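Local coordinates for E3 ubiquitin-protein ligase TRIM65 (Homo sapiens, PDB 7JL4), which acts as an E3 ubiquitin ligase in innate immunity, autophagy and inflammation, and is represented here by its C-terminal PRY-SPRY (B30.2) domain, at residues A[60-66]-A[175-181]; A[76-82]-A[137-141]; A[9-15]-A[154-160]. The contacts are given in a common frame with arbitrary orientation. Where two conformers were deposited one is given. Numbering follows the deposited sequence.

Interaction 1: residues A[60-66]-A[175-181]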
loop_
_atom_site.group_PDB
_atom_site.type_symbol
_atom_site.label_atom_id
_atom_site.label_comp_id
_atom_site.label_asym_id
_atom_site.label_seq_id
_atom_site.Cartn_x
_atom_site.Cartn_y
_atom_site.Cartn_z
ATOM N N TRP A 60 -8.725 5.665 7.942
ATOM C CA TRP A 60 -8.477 4.248 8.222
ATOM C C TRP A 60 -7.171 3.828 7.545
ATOM O O TRP A 60 -7.151 2.995 6.635
ATOM C CB TRP A 60 -9.656 3.404 7.747
ATOM C CG TRP A 60 -10.911 3.710 8.483
ATOM C CD1 TRP A 60 -11.007 4.286 9.708
ATOM C CD2 TRP A 60 -12.258 3.459 8.045
ATOM N NE1 TRP A 60 -12.332 4.415 10.069
ATOM C CE2 TRP A 60 -13.118 3.924 9.059
ATOM C CE3 TRP A 60 -12.817 2.897 6.890
ATOM C CZ2 TRP A 60 -14.515 3.828 8.966
ATOM C CZ3 TRP A 60 -14.208 2.820 6.791
ATOM C CH2 TRP A 60 -15.034 3.277 7.827
ATOM N N GLN A 61 -6.057 4.402 8.033
ATOM C CA GLN A 61 -4.773 4.294 7.340
ATOM C C GLN A 61 -3.615 4.047 8.305
ATOM O O GLN A 61 -3.699 4.270 9.521
ATOM C CB GLN A 61 -4.467 5.552 6.492
ATOM C CG GLN A 61 -5.453 5.715 5.320
ATOM C CD GLN A 61 -5.329 7.030 4.566
ATOM O OE1 GLN A 61 -4.351 7.783 4.696
ATOM N NE2 GLN A 61 -6.334 7.324 3.790
ATOM N N VAL A 62 -2.515 3.569 7.725
ATOM C CA VAL A 62 -1.267 3.369 8.453
ATOM C C VAL A 62 -0.163 3.450 7.414
ATOM O O VAL A 62 -0.359 3.043 6.265
ATOM C CB VAL A 62 -1.261 2.009 9.187
ATOM C CG1 VAL A 62 -1.509 0.887 8.186
ATOM C CG2 VAL A 62 0.082 1.798 9.947
ATOM N N GLN A 63 0.999 3.987 7.806
ATOM C CA GLN A 63 2.140 4.079 6.901
ATOM C C GLN A 63 3.282 3.193 7.404
ATOM O O GLN A 63 3.230 2.627 8.501
ATOM C CB GLN A 63 2.626 5.528 6.753
ATOM C CG GLN A 63 3.278 6.081 8.024
ATOM C CD GLN A 63 3.709 7.543 7.912
ATOM O OE1 GLN A 63 3.420 8.217 6.926
ATOM N NE2 GLN A 63 4.429 8.027 8.925
ATOM N N CYS A 64 4.311 3.049 6.576
ATOM C CA CYS A 64 5.449 2.215 6.943
ATOM C C CYS A 64 6.551 3.070 7.540
ATOM O O CYS A 64 6.566 4.297 7.428
ATOM C CB CYS A 64 5.979 1.448 5.731
ATOM S SG CYS A 64 4.901 0.103 5.191
ATOM N N ALA A 65 7.506 2.395 8.168
ATOM C CA ALA A 65 8.649 3.063 8.761
ATOM C C ALA A 65 9.761 3.327 7.764
ATOM O O ALA A 65 10.812 3.836 8.167
ATOM C CB ALA A 65 9.203 2.221 9.914
ATOM N N GLN A 66 9.583 2.977 6.499
ATOM C CA GLN A 66 10.615 3.173 5.484
ATOM C C GLN A 66 10.176 4.245 4.493
ATOM O O GLN A 66 8.984 4.363 4.191
ATOM C CB GLN A 66 10.890 1.870 4.717
ATOM C CG GLN A 66 11.510 0.772 5.601
ATOM C CD GLN A 66 10.488 0.069 6.493
ATOM O OE1 GLN A 66 9.295 -0.043 6.151
ATOM N NE2 GLN A 66 10.940 -0.397 7.633
ATOM N N THR A 175 6.783 7.512 1.229
ATOM C CA THR A 175 6.531 6.534 2.287
ATOM C C THR A 175 5.347 5.661 1.903
ATOM O O THR A 175 4.293 6.209 1.553
ATOM C CB THR A 175 6.231 7.265 3.612
ATOM O OG1 THR A 175 7.344 8.106 3.965
ATOM C CG2 THR A 175 6.036 6.259 4.729
ATOM N N PRO A 176 5.463 4.328 1.926
ATOM C CA PRO A 176 4.290 3.483 1.679
ATOM C C PRO A 176 3.179 3.784 2.679
ATOM O O PRO A 176 3.435 3.997 3.872
ATOM C CB PRO A 176 4.826 2.058 1.878
ATOM C CG PRO A 176 6.335 2.161 1.664
ATOM C CD PRO A 176 6.691 3.538 2.192
ATOM N N VAL A 177 1.930 3.761 2.193
ATOM C CA VAL A 177 0.782 4.089 3.027
ATOM C C VAL A 177 -0.408 3.268 2.529
ATOM O O VAL A 177 -0.510 2.960 1.341
ATOM C CB VAL A 177 0.511 5.612 3.015
ATOM C CG1 VAL A 177 0.229 6.110 1.585
ATOM C CG2 VAL A 177 -0.626 5.970 3.978
ATOM N N PHE A 178 -1.269 2.861 3.459
ATOM C CA PHE A 178 -2.312 1.870 3.196
ATOM C C PHE A 178 -3.630 2.277 3.848
ATOM O O PHE A 178 -3.638 2.872 4.925
ATOM C CB PHE A 178 -1.870 0.504 3.733
ATOM C CG PHE A 178 -0.572 0.032 3.143
ATOM C CD1 PHE A 178 -0.566 -0.664 1.944
ATOM C CD2 PHE A 178 0.632 0.317 3.766
ATOM C CE1 PHE A 178 0.613 -1.087 1.369
ATOM C CE2 PHE A 178 1.838 -0.091 3.200
ATOM C CZ PHE A 178 1.825 -0.796 1.984
ATOM N N TRP A 179 -4.746 1.899 3.209
ATOM C CA TRP A 179 -6.091 2.072 3.743
ATOM C C TRP A 179 -6.746 0.700 3.854
ATOM O O TRP A 179 -6.557 -0.156 2.979
ATOM C CB TRP A 179 -6.929 2.955 2.829
ATOM C CG TRP A 179 -8.394 3.037 3.185
ATOM C CD1 TRP A 179 -8.968 3.891 4.063
ATOM C CD2 TRP A 179 -9.466 2.259 2.611
ATOM N NE1 TRP A 179 -10.361 3.700 4.079
ATOM C CE2 TRP A 179 -10.673 2.694 3.198
ATOM C CE3 TRP A 179 -9.512 1.232 1.659
ATOM C CZ2 TRP A 179 -11.913 2.134 2.865
ATOM C CZ3 TRP A 179 -10.741 0.674 1.327
ATOM C CH2 TRP A 179 -11.923 1.130 1.934
ATOM N N LEU A 180 -7.492 0.486 4.937
ATOM C CA LEU A 180 -8.112 -0.806 5.225
ATOM C C LEU A 180 -9.537 -0.609 5.711
ATOM O O LEU A 180 -9.757 0.049 6.732
ATOM C CB LEU A 180 -7.342 -1.576 6.300
ATOM C CG LEU A 180 -5.950 -2.128 6.082
ATOM C CD1 LEU A 180 -4.907 -1.018 6.251
ATOM C CD2 LEU A 180 -5.760 -3.256 7.094
ATOM N N LEU A 181 -10.483 -1.258 5.045
ATOM C CA LEU A 181 -11.831 -1.375 5.581
ATOM C C LEU A 181 -11.805 -2.190 6.877
ATOM O O LEU A 181 -10.857 -2.922 7.152
ATOM C CB LEU A 181 -12.736 -2.040 4.554
ATOM C CG LEU A 181 -14.220 -1.776 4.789
ATOM C CD1 LEU A 181 -14.416 -0.284 4.767
ATOM C CD2 LEU A 181 -15.045 -2.465 3.730
#

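Interaction 2: residues A[76-82]-A[137-141]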
loop_
_atom_site.group_PDB
_atom_site.type_symbol
_atom_site.label_atom_id
_atom_site.label_comp_id
_atom_site.label_asym_id
_atom_site.label_seq_id
_atom_site.Cartn_x
_atom_site.Cartn_y
_atom_site.Cartn_z
ATOM N N GLU A 76 6.208 -6.681 -1.797
ATOM C CA GLU A 76 4.951 -7.390 -1.974
ATOM C C GLU A 76 4.149 -7.369 -0.681
ATOM O O GLU A 76 4.703 -7.381 0.420
ATOM C CB GLU A 76 5.192 -8.833 -2.444
ATOM C CG GLU A 76 5.709 -8.877 -3.885
ATOM C CD GLU A 76 6.182 -10.247 -4.327
ATOM O OE1 GLU A 76 6.127 -11.196 -3.518
ATOM O OE2 GLU A 76 6.554 -10.391 -5.519
ATOM N N VAL A 77 2.831 -7.338 -0.835
ATOM C CA VAL A 77 1.875 -7.237 0.264
ATOM C C VAL A 77 0.775 -8.257 0.012
ATOM O O VAL A 77 0.331 -8.408 -1.133
ATOM C CB VAL A 77 1.263 -5.820 0.346
ATOM C CG1 VAL A 77 0.201 -5.740 1.447
ATOM C CG2 VAL A 77 2.335 -4.763 0.538
ATOM N N ARG A 78 0.316 -8.940 1.057
ATOM C CA ARG A 78 -0.844 -9.822 0.937
ATOM C C ARG A 78 -2.056 -9.216 1.638
ATOM O O ARG A 78 -1.986 -8.871 2.820
ATOM C CB ARG A 78 -0.569 -11.205 1.509
ATOM C CG ARG A 78 -1.821 -12.096 1.385
ATOM C CD ARG A 78 -1.549 -13.557 1.554
ATOM N NE ARG A 78 -0.728 -14.133 0.488
ATOM C CZ ARG A 78 -1.197 -14.505 -0.702
ATOM N NH1 ARG A 78 -2.477 -14.329 -1.007
ATOM N NH2 ARG A 78 -0.381 -15.039 -1.597
ATOM N N ALA A 79 -3.176 -9.126 0.924
ATOM C CA ALA A 79 -4.431 -8.637 1.485
ATOM C C ALA A 79 -5.340 -9.810 1.838
ATOM O O ALA A 79 -5.477 -10.750 1.050
ATOM C CB ALA A 79 -5.141 -7.718 0.482
ATOM N N SER A 80 -5.999 -9.745 3.004
ATOM C CA SER A 80 -6.921 -10.829 3.364
ATOM C C SER A 80 -8.176 -10.831 2.502
ATOM O O SER A 80 -8.881 -11.851 2.459
ATOM C CB SER A 80 -7.366 -10.745 4.833
ATOM O OG SER A 80 -8.069 -9.529 5.091
ATOM N N ASP A 81 -8.477 -9.715 1.842
ATOM C CA ASP A 81 -9.765 -9.503 1.179
ATOM C C ASP A 81 -9.652 -8.218 0.371
ATOM O O ASP A 81 -8.656 -7.497 0.467
ATOM C CB ASP A 81 -10.895 -9.393 2.198
ATOM C CG ASP A 81 -12.283 -9.635 1.594
ATOM O OD1 ASP A 81 -12.410 -9.928 0.378
ATOM O OD2 ASP A 81 -13.247 -9.547 2.378
ATOM N N HIS A 82 -10.697 -7.928 -0.416
ATOM C CA HIS A 82 -10.775 -6.649 -1.106
ATOM C C HIS A 82 -11.100 -5.537 -0.110
ATOM O O HIS A 82 -11.367 -5.781 1.069
ATOM C CB HIS A 82 -11.837 -6.689 -2.204
ATOM C CG HIS A 82 -13.206 -7.015 -1.687
ATOM N ND1 HIS A 82 -13.931 -6.133 -0.916
ATOM C CD2 HIS A 82 -13.951 -8.138 -1.777
ATOM C CE1 HIS A 82 -15.081 -6.691 -0.576
ATOM N NE2 HIS A 82 -15.119 -7.907 -1.089
ATOM N N GLY A 137 -6.563 -12.201 -7.542
ATOM C CA GLY A 137 -5.378 -12.410 -6.725
ATOM C C GLY A 137 -5.274 -11.389 -5.610
ATOM O O GLY A 137 -5.621 -10.220 -5.769
ATOM N N ARG A 138 -4.764 -11.839 -4.462
ATOM C CA ARG A 138 -4.597 -10.975 -3.298
ATOM C C ARG A 138 -3.133 -10.756 -2.924
ATOM O O ARG A 138 -2.853 -10.215 -1.848
ATOM C CB ARG A 138 -5.368 -11.554 -2.108
ATOM C CG ARG A 138 -6.884 -11.594 -2.339
ATOM C CD ARG A 138 -7.488 -10.205 -2.325
ATOM N NE ARG A 138 -8.910 -10.253 -2.739
ATOM C CZ ARG A 138 -9.367 -9.849 -3.921
ATOM N NH1 ARG A 138 -8.530 -9.376 -4.826
ATOM N NH2 ARG A 138 -10.671 -9.938 -4.209
ATOM N N LEU A 139 -2.195 -11.166 -3.770
ATOM C CA LEU A 139 -0.771 -10.928 -3.537
ATOM C C LEU A 139 -0.343 -9.840 -4.512
ATOM O O LEU A 139 -0.356 -10.048 -5.731
ATOM C CB LEU A 139 0.033 -12.212 -3.718
ATOM C CG LEU A 139 1.531 -12.047 -3.501
ATOM C CD1 LEU A 139 1.818 -11.549 -2.093
ATOM C CD2 LEU A 139 2.257 -13.357 -3.760
ATOM N N LEU A 140 0.017 -8.673 -3.982
ATOM C CA LEU A 140 0.187 -7.485 -4.794
ATOM C C LEU A 140 1.608 -6.972 -4.652
ATOM O O LEU A 140 2.191 -7.033 -3.564
ATOM C CB LEU A 140 -0.815 -6.408 -4.380
ATOM C CG LEU A 140 -2.239 -6.968 -4.482
ATOM C CD1 LEU A 140 -3.211 -6.113 -3.699
ATOM C CD2 LEU A 140 -2.620 -7.066 -5.954
ATOM N N GLY A 141 2.170 -6.477 -5.750
ATOM C CA GLY A 141 3.517 -5.929 -5.742
ATOM C C GLY A 141 3.516 -4.457 -6.109
ATOM O O GLY A 141 2.668 -3.993 -6.873
HETATM O O HOH W 1 -11.527 -10.985 -1.951
#

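Interaction 3: residues A[9-15]-A[154-160]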
loop_
_atom_site.group_PDB
_atom_site.type_symbol
_atom_site.label_atom_id
_atom_site.label_comp_id
_atom_site.label_asym_id
_atom_site.label_seq_id
_atom_site.Cartn_x
_atom_site.Cartn_y
_atom_site.Cartn_z
ATOM N N CYS A 9 8.156 -17.128 -11.056
ATOM C CA CYS A 9 8.148 -16.458 -12.345
ATOM C C CYS A 9 9.435 -15.673 -12.569
ATOM O O CYS A 9 9.812 -14.875 -11.708
ATOM C CB CYS A 9 6.946 -15.517 -12.391
ATOM S SG CYS A 9 7.002 -14.369 -13.708
ATOM N N PRO A 10 10.133 -15.857 -13.699
ATOM C CA PRO A 10 11.385 -15.106 -13.915
ATOM C C PRO A 10 11.214 -13.591 -13.937
ATOM O O PRO A 10 12.140 -12.866 -13.536
ATOM C CB PRO A 10 11.894 -15.641 -15.263
ATOM C CG PRO A 10 10.734 -16.313 -15.886
ATOM C CD PRO A 10 9.911 -16.852 -14.755
ATOM N N LEU A 11 10.070 -13.078 -14.398
ATOM C CA LEU A 11 9.838 -11.640 -14.297
ATOM C C LEU A 11 9.722 -11.216 -12.840
ATOM O O LEU A 11 10.278 -10.188 -12.435
ATOM C CB LEU A 11 8.590 -11.242 -15.089
ATOM C CG LEU A 11 8.196 -9.761 -14.984
ATOM C CD1 LEU A 11 9.342 -8.853 -15.455
ATOM C CD2 LEU A 11 6.898 -9.444 -15.759
ATOM N N ARG A 12 9.034 -12.015 -12.026
ATOM C CA ARG A 12 8.937 -11.689 -10.612
ATOM C C ARG A 12 10.312 -11.756 -9.964
ATOM O O ARG A 12 10.653 -10.930 -9.109
ATOM C CB ARG A 12 7.949 -12.635 -9.926
ATOM C CG ARG A 12 7.650 -12.330 -8.463
ATOM C CD ARG A 12 6.692 -13.385 -7.881
ATOM N NE ARG A 12 6.451 -13.193 -6.453
ATOM C CZ ARG A 12 5.938 -14.117 -5.653
ATOM N NH1 ARG A 12 5.632 -15.321 -6.145
ATOM N NH2 ARG A 12 5.756 -13.846 -4.360
ATOM N N ARG A 13 11.127 -12.727 -10.372
ATOM C CA ARG A 13 12.465 -12.821 -9.790
ATOM C C ARG A 13 13.289 -11.587 -10.137
ATOM O O ARG A 13 14.106 -11.131 -9.328
ATOM C CB ARG A 13 13.158 -14.096 -10.271
ATOM C CG ARG A 13 14.427 -14.456 -9.493
ATOM C CD ARG A 13 14.694 -15.958 -9.528
ATOM N NE ARG A 13 13.899 -16.741 -8.586
ATOM C CZ ARG A 13 14.185 -16.846 -7.293
ATOM N NH1 ARG A 13 15.219 -16.185 -6.795
ATOM N NH2 ARG A 13 13.436 -17.597 -6.495
ATOM N N LYS A 14 13.097 -11.030 -11.342
ATOM C CA LYS A 14 13.800 -9.798 -11.691
ATOM C C LYS A 14 13.352 -8.640 -10.806
ATOM O O LYS A 14 14.177 -7.835 -10.364
ATOM C CB LYS A 14 13.585 -9.463 -13.166
ATOM C CG LYS A 14 14.200 -8.153 -13.616
ATOM C CD LYS A 14 13.894 -7.876 -15.076
ATOM C CE LYS A 14 13.920 -6.382 -15.384
ATOM N NZ LYS A 14 14.500 -6.104 -16.736
ATOM N N LEU A 15 12.049 -8.550 -10.525
ATOM C CA LEU A 15 11.551 -7.508 -9.627
ATOM C C LEU A 15 12.187 -7.618 -8.247
ATOM O O LEU A 15 12.507 -6.595 -7.610
ATOM C CB LEU A 15 10.027 -7.604 -9.507
ATOM C CG LEU A 15 9.235 -7.219 -10.729
ATOM C CD1 LEU A 15 7.754 -7.629 -10.579
ATOM C CD2 LEU A 15 9.383 -5.728 -10.895
ATOM N N TYR A 154 1.534 -4.517 -9.346
ATOM C CA TYR A 154 1.448 -5.863 -9.902
ATOM C C TYR A 154 0.459 -6.720 -9.127
ATOM O O TYR A 154 0.263 -6.547 -7.921
ATOM C CB TYR A 154 2.806 -6.589 -9.876
ATOM C CG TYR A 154 3.823 -6.054 -10.862
ATOM C CD1 TYR A 154 4.577 -4.916 -10.575
ATOM C CD2 TYR A 154 4.010 -6.686 -12.086
ATOM C CE1 TYR A 154 5.522 -4.417 -11.502
ATOM C CE2 TYR A 154 4.945 -6.219 -13.003
ATOM C CZ TYR A 154 5.690 -5.089 -12.708
ATOM O OH TYR A 154 6.584 -4.645 -13.646
ATOM N N SER A 155 -0.142 -7.669 -9.829
ATOM C CA SER A 155 -0.721 -8.845 -9.200
ATOM C C SER A 155 0.252 -9.988 -9.424
ATOM O O SER A 155 0.873 -10.070 -10.485
ATOM C CB SER A 155 -2.096 -9.167 -9.795
ATOM O OG SER A 155 -2.592 -10.360 -9.222
ATOM N N LEU A 156 0.434 -10.845 -8.419
ATOM C CA LEU A 156 1.465 -11.851 -8.558
ATOM C C LEU A 156 0.869 -13.251 -8.659
ATOM O O LEU A 156 1.599 -14.202 -8.959
ATOM C CB LEU A 156 2.429 -11.838 -7.358
ATOM C CG LEU A 156 3.485 -10.719 -7.518
ATOM C CD1 LEU A 156 4.443 -10.787 -8.705
ATOM C CD2 LEU A 156 2.976 -9.301 -7.210
ATOM N N GLU A 157 -0.425 -13.413 -8.374
ATOM C CA GLU A 157 -1.075 -14.713 -8.456
ATOM C C GLU A 157 -2.355 -14.557 -9.269
ATOM O O GLU A 157 -3.126 -13.602 -9.044
ATOM C CB GLU A 157 -1.353 -15.316 -7.057
ATOM C CG GLU A 157 -2.098 -14.399 -6.094
ATOM C CD GLU A 157 -2.448 -15.051 -4.767
ATOM O OE1 GLU A 157 -3.628 -14.954 -4.354
ATOM O OE2 GLU A 157 -1.550 -15.667 -4.142
ATOM N N PRO A 158 -2.602 -15.437 -10.250
ATOM C CA PRO A 158 -1.768 -16.595 -10.604
ATOM C C PRO A 158 -0.531 -16.317 -11.473
ATOM O O PRO A 158 0.355 -17.174 -11.511
ATOM C CB PRO A 158 -2.738 -17.480 -11.375
ATOM C CG PRO A 158 -3.647 -16.506 -12.033
ATOM C CD PRO A 158 -3.836 -15.390 -11.055
ATOM N N GLN A 159 -0.475 -15.194 -12.186
ATOM C CA GLN A 159 0.725 -14.825 -12.921
ATOM C C GLN A 159 1.206 -13.476 -12.431
ATOM O O GLN A 159 0.474 -12.736 -11.772
ATOM C CB GLN A 159 0.509 -14.677 -14.429
ATOM C CG GLN A 159 0.092 -15.876 -15.169
ATOM C CD GLN A 159 -0.356 -15.506 -16.570
ATOM O OE1 GLN A 159 -1.540 -15.592 -16.910
ATOM N NE2 GLN A 159 0.616 -15.154 -17.418
ATOM N N THR A 160 2.430 -13.143 -12.833
ATOM C CA THR A 160 2.953 -11.798 -12.663
ATOM C C THR A 160 2.337 -10.915 -13.748
ATOM O O THR A 160 2.603 -11.117 -14.935
ATOM C CB THR A 160 4.473 -11.818 -12.760
ATOM O OG1 THR A 160 4.994 -12.782 -11.827
ATOM C CG2 THR A 160 5.030 -10.435 -12.445
#

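Interaction 1: residues A[60-66]-A[175-181]
Four main-chain hydrogen bonds join the two segments: L180 N to W60 O (3.0 Å), V62 N to F178 O (3.1 Å), F178 N to V62 O (3.0 Å) and C64 N to P176 O (3.0 Å). V62 and F178 thus form the antiparallel hydrogen-bonded pair, flanked by the non-hydrogen-bonded pairs Q61-W179 and Q63-V177, where the CA atoms close to 4.4 and 4.1 Å. CA-H groups of these paired residues also face carbonyls of the adjoining residues, as between Q61 CA and F178 O (3.0 Å) and between W179 CA and W60 O (3.2 Å). The short strand 61-63 is the edge of one of the two antiparallel sheets of the SPRY beta-sandwich, and strand 175-180, its neighbour, continues the sheet to strand 84-89. V62 and F178 point into the sandwich, where F178 meets L186 and L188 of the other sheet. There C64 SG sits at the edge of the F178 ring, 3.7 Å from CE2, a sulfur-aromatic contact, and also touches P176 CB (3.8 Å). V62 CG1 reaches L180 CD1 at 4.3 Å. The sheet face bearing Q61, Q63, V177 and W179 is met by loop residues: T102 OG1 hydrogen-bonds W179 NE1, and Q63 NE2 is hydrogen-bonded to D25 OD2. At the far end W60 CB packs on W179 CD1 (3.8 Å), and W60 CZ3 touches L181 CD1 (3.7 Å).

Interaction 2: residues A[76-82]-A[137-141]
E76 opens the pairing opposite G141, a non-hydrogen-bonded antiparallel pair with CA atoms 4.3 Å apart; its CA also approaches L140 O at 3.2 Å. Its carboxylate turns to other partners, Y74, W16 and R12. V77 makes two hydrogen bonds with L140, V77 N to L140 O (2.8 Å) and L140 N to V77 O (2.9 Å), and both side chains face the interior of the SPRY beta-sandwich, towards L186 and L86 respectively. R78 pairs with L139 on the other face, where its guanidinium lies over L139 CB, 3.6 Å from NH2, and is salt-bridged to E157. A79 N then donates to R138 O (3.0 Å), the last main-chain bond between the two segments. Past S80 the chain turns, and R138 reaches along it: its guanidinium has H82 CB over one face, 4.0 Å from NH2, while a water bridges R138 NH2 (2.6 Å) to D81 OD1 (2.7 Å). D81 OD1 also accepts a weak bond from H82 N (2.8 Å). Backbone pairing therefore holds the neighbouring strands 72-79 and 139-145, whereas beyond the sheet the opposite charges of R138 and D81 are joined through solvent rather than by a direct ion pair.

Interaction 3: residues A[9-15]-A[154-160]
The short N-terminal helix 10-15 of the SPRY beta-sandwich packs on the outer face of the sheet holding strands 72-79, 139-145 and 150-155, against the end of strand 150-155 and the turn that leads to strand 161-167. Y154, near the end of the strand, offers its ring face to the helix: L15 CD1 lies 3.8 Å from the ring centroid, only 7° off the normal, a CH-pi contact. L156 then points toward the helix, with CD1 3.5 Å from R12 CD and CB over one face of the R12 guanidinium. L156 thus packs along both the methylenes and the guanidinium of that fully extended arginine, whose NH2 goes on to a salt bridge with E76 on strand 72-79. After a turn that includes the cis peptide bond before P158, T160 returns to the helix. T160 is the most covered residue of the contact, its CG2 meeting L11 CD2 (3.9 Å) and L15 CD1 (4.3 Å), its OG1 standing 3.5 Å from R12 CB. C9, the N-cap, sits beside T160 at the start of the helix, and its SG accepts the capping hydrogen bond from R12 N at 3.5 Å.

From the N terminus, helix 10-15 comes first and meets its partner in interaction 3 only 139 residues later. Segment 60-66 follows, closing interaction 1 with 175-181 near the C terminus, so interactions 1 and 3 cross. Interaction 2, from strand 72-79 to strand 139-145, is a shorter loop lying within both. It touches each: F178 CE1 meets V77 CG2 (4.1 Å) across the sandwich core, while the E76-R12 salt bridge and a probable hydrogen bond between G141 O and Y154 N (2.8 Å), on neighbouring strands 139-145 and 150-155, reach interaction 3. Interactions 1 and 3 do not touch; interaction 2 stands between strand 175-180 of one sheet and the helix on the outer face of the other.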